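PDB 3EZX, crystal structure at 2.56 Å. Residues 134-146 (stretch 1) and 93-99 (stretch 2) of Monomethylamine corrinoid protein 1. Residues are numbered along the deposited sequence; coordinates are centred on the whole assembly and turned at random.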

# COMPACT_ATOMS: atom_id res chain seq x y z
N ASN A 134 0.88 -13.97 -13.72
CA ASN A 134 -0.53 -13.88 -13.35
C ASN A 134 -1.00 -12.43 -13.43
O ASN A 134 -2.19 -12.17 -13.58
CB ASN A 134 -0.78 -14.43 -11.94
CG ASN A 134 -0.63 -15.93 -11.87
OD1 ASN A 134 -1.08 -16.66 -12.75
ND2 ASN A 134 0.01 -16.41 -10.81
N VAL A 135 -0.07 -11.49 -13.31
CA VAL A 135 -0.41 -10.08 -13.40
C VAL A 135 -0.59 -9.79 -14.88
O VAL A 135 -1.49 -9.06 -15.29
CB VAL A 135 0.71 -9.17 -12.83
CG1 VAL A 135 0.34 -7.70 -13.01
CG2 VAL A 135 0.92 -9.46 -11.35
N VAL A 136 0.29 -10.38 -15.69
CA VAL A 136 0.24 -10.22 -17.14
C VAL A 136 -1.03 -10.88 -17.67
O VAL A 136 -1.68 -10.35 -18.57
CB VAL A 136 1.46 -10.88 -17.82
CG1 VAL A 136 1.32 -10.78 -19.33
CG2 VAL A 136 2.73 -10.20 -17.38
N GLU A 137 -1.39 -12.03 -17.11
CA GLU A 137 -2.59 -12.73 -17.54
C GLU A 137 -3.82 -11.90 -17.20
O GLU A 137 -4.78 -11.86 -17.97
CB GLU A 137 -2.68 -14.11 -16.88
CG GLU A 137 -1.91 -15.19 -17.63
CD GLU A 137 -1.96 -16.55 -16.95
OE1 GLU A 137 -3.05 -16.94 -16.47
OE2 GLU A 137 -0.91 -17.23 -16.90
N GLU A 138 -3.78 -11.24 -16.05
CA GLU A 138 -4.89 -10.42 -15.61
C GLU A 138 -5.02 -9.20 -16.52
O GLU A 138 -6.13 -8.81 -16.89
CB GLU A 138 -4.66 -9.96 -14.17
CG GLU A 138 -5.90 -9.42 -13.47
CD GLU A 138 -7.00 -10.46 -13.37
OE1 GLU A 138 -6.68 -11.66 -13.20
OE2 GLU A 138 -8.20 -10.09 -13.45
N ALA A 139 -3.89 -8.62 -16.89
CA ALA A 139 -3.87 -7.45 -17.76
C ALA A 139 -4.38 -7.80 -19.16
O ALA A 139 -5.02 -6.98 -19.82
CB ALA A 139 -2.46 -6.88 -17.85
N ALA A 140 -4.09 -9.02 -19.60
CA ALA A 140 -4.51 -9.49 -20.92
C ALA A 140 -6.03 -9.60 -21.01
O ALA A 140 -6.63 -9.19 -22.00
CB ALA A 140 -3.87 -10.84 -21.22
N LYS A 141 -6.65 -10.15 -19.97
CA LYS A 141 -8.10 -10.32 -19.92
C LYS A 141 -8.78 -8.96 -20.04
O LYS A 141 -9.94 -8.88 -20.44
CB LYS A 141 -8.53 -10.97 -18.60
CG LYS A 141 -7.87 -12.31 -18.30
CD LYS A 141 -8.23 -12.80 -16.90
CE LYS A 141 -7.42 -14.03 -16.51
NZ LYS A 141 -7.65 -14.42 -15.08
N HIS A 142 -8.07 -7.90 -19.68
CA HIS A 142 -8.62 -6.55 -19.72
C HIS A 142 -7.93 -5.67 -20.76
O HIS A 142 -7.91 -4.45 -20.64
CB HIS A 142 -8.50 -5.90 -18.34
CG HIS A 142 -9.35 -6.56 -17.29
ND1 HIS A 142 -10.72 -6.46 -17.27
CD2 HIS A 142 -9.01 -7.34 -16.24
CE1 HIS A 142 -11.20 -7.15 -16.25
NE2 HIS A 142 -10.18 -7.69 -15.61
N LYS A 143 -7.38 -6.29 -21.80
CA LYS A 143 -6.69 -5.54 -22.84
C LYS A 143 -7.66 -4.63 -23.58
O LYS A 143 -8.76 -5.03 -23.95
CB LYS A 143 -6.03 -6.50 -23.84
CG LYS A 143 -5.16 -5.81 -24.88
CD LYS A 143 -4.49 -6.84 -25.79
CE LYS A 143 -3.44 -6.20 -26.68
NZ LYS A 143 -2.74 -7.21 -27.51
N GLY A 144 -7.23 -3.39 -23.80
CA GLY A 144 -8.06 -2.44 -24.51
C GLY A 144 -8.82 -1.46 -23.65
O GLY A 144 -9.19 -0.38 -24.10
N GLU A 145 -9.08 -1.83 -22.40
CA GLU A 145 -9.81 -0.94 -21.51
C GLU A 145 -8.90 -0.10 -20.63
O GLU A 145 -7.68 -0.16 -20.76
CB GLU A 145 -10.80 -1.75 -20.65
CG GLU A 145 -10.19 -2.90 -19.87
CD GLU A 145 -11.25 -3.84 -19.32
OE1 GLU A 145 -11.93 -4.51 -20.13
OE2 GLU A 145 -11.41 -3.91 -18.09
N LYS A 146 -9.49 0.71 -19.77
CA LYS A 146 -8.73 1.59 -18.88
C LYS A 146 -8.14 0.75 -17.76
O LYS A 146 -8.85 0.36 -16.83
CB LYS A 146 -9.65 2.66 -18.31
CG LYS A 146 -8.97 3.98 -18.02
CD LYS A 146 -8.47 4.63 -19.30
CE LYS A 146 -7.95 6.04 -19.04
NZ LYS A 146 -7.44 6.69 -20.28
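Stretch 2 (93-99) GLAITFV

Stretch 2 is largely a buried β-strand that runs antiparallel to the helix of stretch 1 and packs against it through alternate apolar side chains, with one backbone hydrogen bond fastening the end where the chain beyond the helix comes close. The evidence for direction is the angle of 173° between the N-to-C axes of helix 134-141 and strand 94-99, which is nearly antiparallel; the axes approach to 10.0 Å, a separation filled by side chains. Between them the two stretches bury 408 Å², summed over both sides.

The backbone of stretch 2 is extended from Leu 94 to Val 99, with phi between -99° and -163° and psi between 105° and 163°. An extended chain turns successive side chains to opposite faces, and the CA-to-CB bonds of Leu 94, Ile 96 and Phe 98 point toward stretch 1 while that of Ala 95 points away. Thr 97 and Val 99 make no contact with it. The register follows the antiparallel course: the CA atoms of Glu 138 and Ile 96 are 7.8 Å apart, whereas those of Lys 146 and Gly 93 are 4.9 Å apart, so the backbones draw together as stretch 1 leaves its helix.

Phe 98 meets the helix at Val 135. The valine lies over one face of the aromatic ring: Val 135 CG1 is 3.7 Å from Phe 98 CE2, and Val 135 CG2 stands 4.0 Å from the centroid of the Phe 98 ring, 11° off its normal, the geometry of a CH-pi contact. Ile 96, with chi1 in m and chi2 in t, extends its CD1 to the next part of the helix, 3.8 Å from Glu 138 CG and 4.1 Å from Ala 139 CA. The approach to Glu 138 is thus to the aliphatic part of that side chain; its carboxylate atom OE1 forms a salt bridge with Lys 141 NZ at 3.5 Å.

Leu 94 faces His 142, just past the helix. Its CD2 is 3.5 Å from His 142 CG and 3.4 Å from the centroid of the imidazole, only 5° off the normal, so the methyl sits almost squarely over the ring face. The same Leu 94 CD2 lies 3.8 Å from Glu 145 OE2, and a weak hydrogen bond from His 142 ND1 to Glu 145 OE2, at 2.8 Å with an angle of 127°, links two residues that both touch Leu 94 CD2. A type II turn from His 142 to Glu 145 reverses the chain here. Gly 144, at phi 100° and psi -24°, has a conformation that calls for glycine.

After the turn, Leu 94 N donates to Lys 146 O at 2.9 Å with an angle of 159°, the one hydrogen bond between the stretches. At Gly 93 a CB would point toward stretch 1 and come within 3.2 Å of Lys 146 CG, a tight approach; phi 140° and psi -177° independently favour glycine.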

# COMPACT_ATOMS: atom_id res chain seq x y z
N GLY A 93 -11.41 4.06 -14.01
CA GLY A 93 -10.68 2.95 -14.57
C GLY A 93 -10.60 1.72 -13.68
O GLY A 93 -11.18 1.69 -12.59
N LEU A 94 -9.88 0.71 -14.15
CA LEU A 94 -9.71 -0.53 -13.41
C LEU A 94 -8.29 -0.65 -12.87
O LEU A 94 -7.32 -0.55 -13.62
CB LEU A 94 -9.98 -1.73 -14.32
CG LEU A 94 -9.72 -3.09 -13.66
CD1 LEU A 94 -10.85 -3.39 -12.69
CD2 LEU A 94 -9.62 -4.17 -14.73
N ALA A 95 -8.18 -0.85 -11.56
CA ALA A 95 -6.87 -0.99 -10.94
C ALA A 95 -6.65 -2.43 -10.53
O ALA A 95 -7.46 -3.02 -9.82
CB ALA A 95 -6.77 -0.08 -9.73
N ILE A 96 -5.55 -3.00 -11.00
CA ILE A 96 -5.17 -4.37 -10.67
C ILE A 96 -4.01 -4.24 -9.68
O ILE A 96 -2.89 -3.89 -10.08
CB ILE A 96 -4.70 -5.13 -11.94
CG1 ILE A 96 -5.84 -5.17 -12.99
CG2 ILE A 96 -4.25 -6.53 -11.56
CD1 ILE A 96 -5.41 -5.76 -14.32
N THR A 97 -4.30 -4.50 -8.41
CA THR A 97 -3.31 -4.37 -7.34
C THR A 97 -2.65 -5.67 -6.90
O THR A 97 -3.29 -6.71 -6.80
CB THR A 97 -3.94 -3.72 -6.08
OG1 THR A 97 -5.17 -4.39 -5.73
CG2 THR A 97 -4.23 -2.23 -6.32
N PHE A 98 -1.36 -5.59 -6.58
CA PHE A 98 -0.64 -6.79 -6.18
C PHE A 98 0.67 -6.48 -5.46
O PHE A 98 1.18 -5.36 -5.52
CB PHE A 98 -0.32 -7.59 -7.44
CG PHE A 98 0.49 -6.81 -8.44
CD1 PHE A 98 1.88 -6.88 -8.43
CD2 PHE A 98 -0.13 -5.97 -9.36
CE1 PHE A 98 2.64 -6.13 -9.32
CE2 PHE A 98 0.62 -5.22 -10.25
CZ PHE A 98 2.01 -5.30 -10.23
N VAL A 99 1.20 -7.47 -4.76
CA VAL A 99 2.46 -7.35 -4.07
C VAL A 99 3.39 -8.32 -4.81
O VAL A 99 3.00 -9.44 -5.10
CB VAL A 99 2.34 -7.77 -2.60
CG1 VAL A 99 3.66 -7.56 -1.89
CG2 VAL A 99 1.23 -6.98 -1.92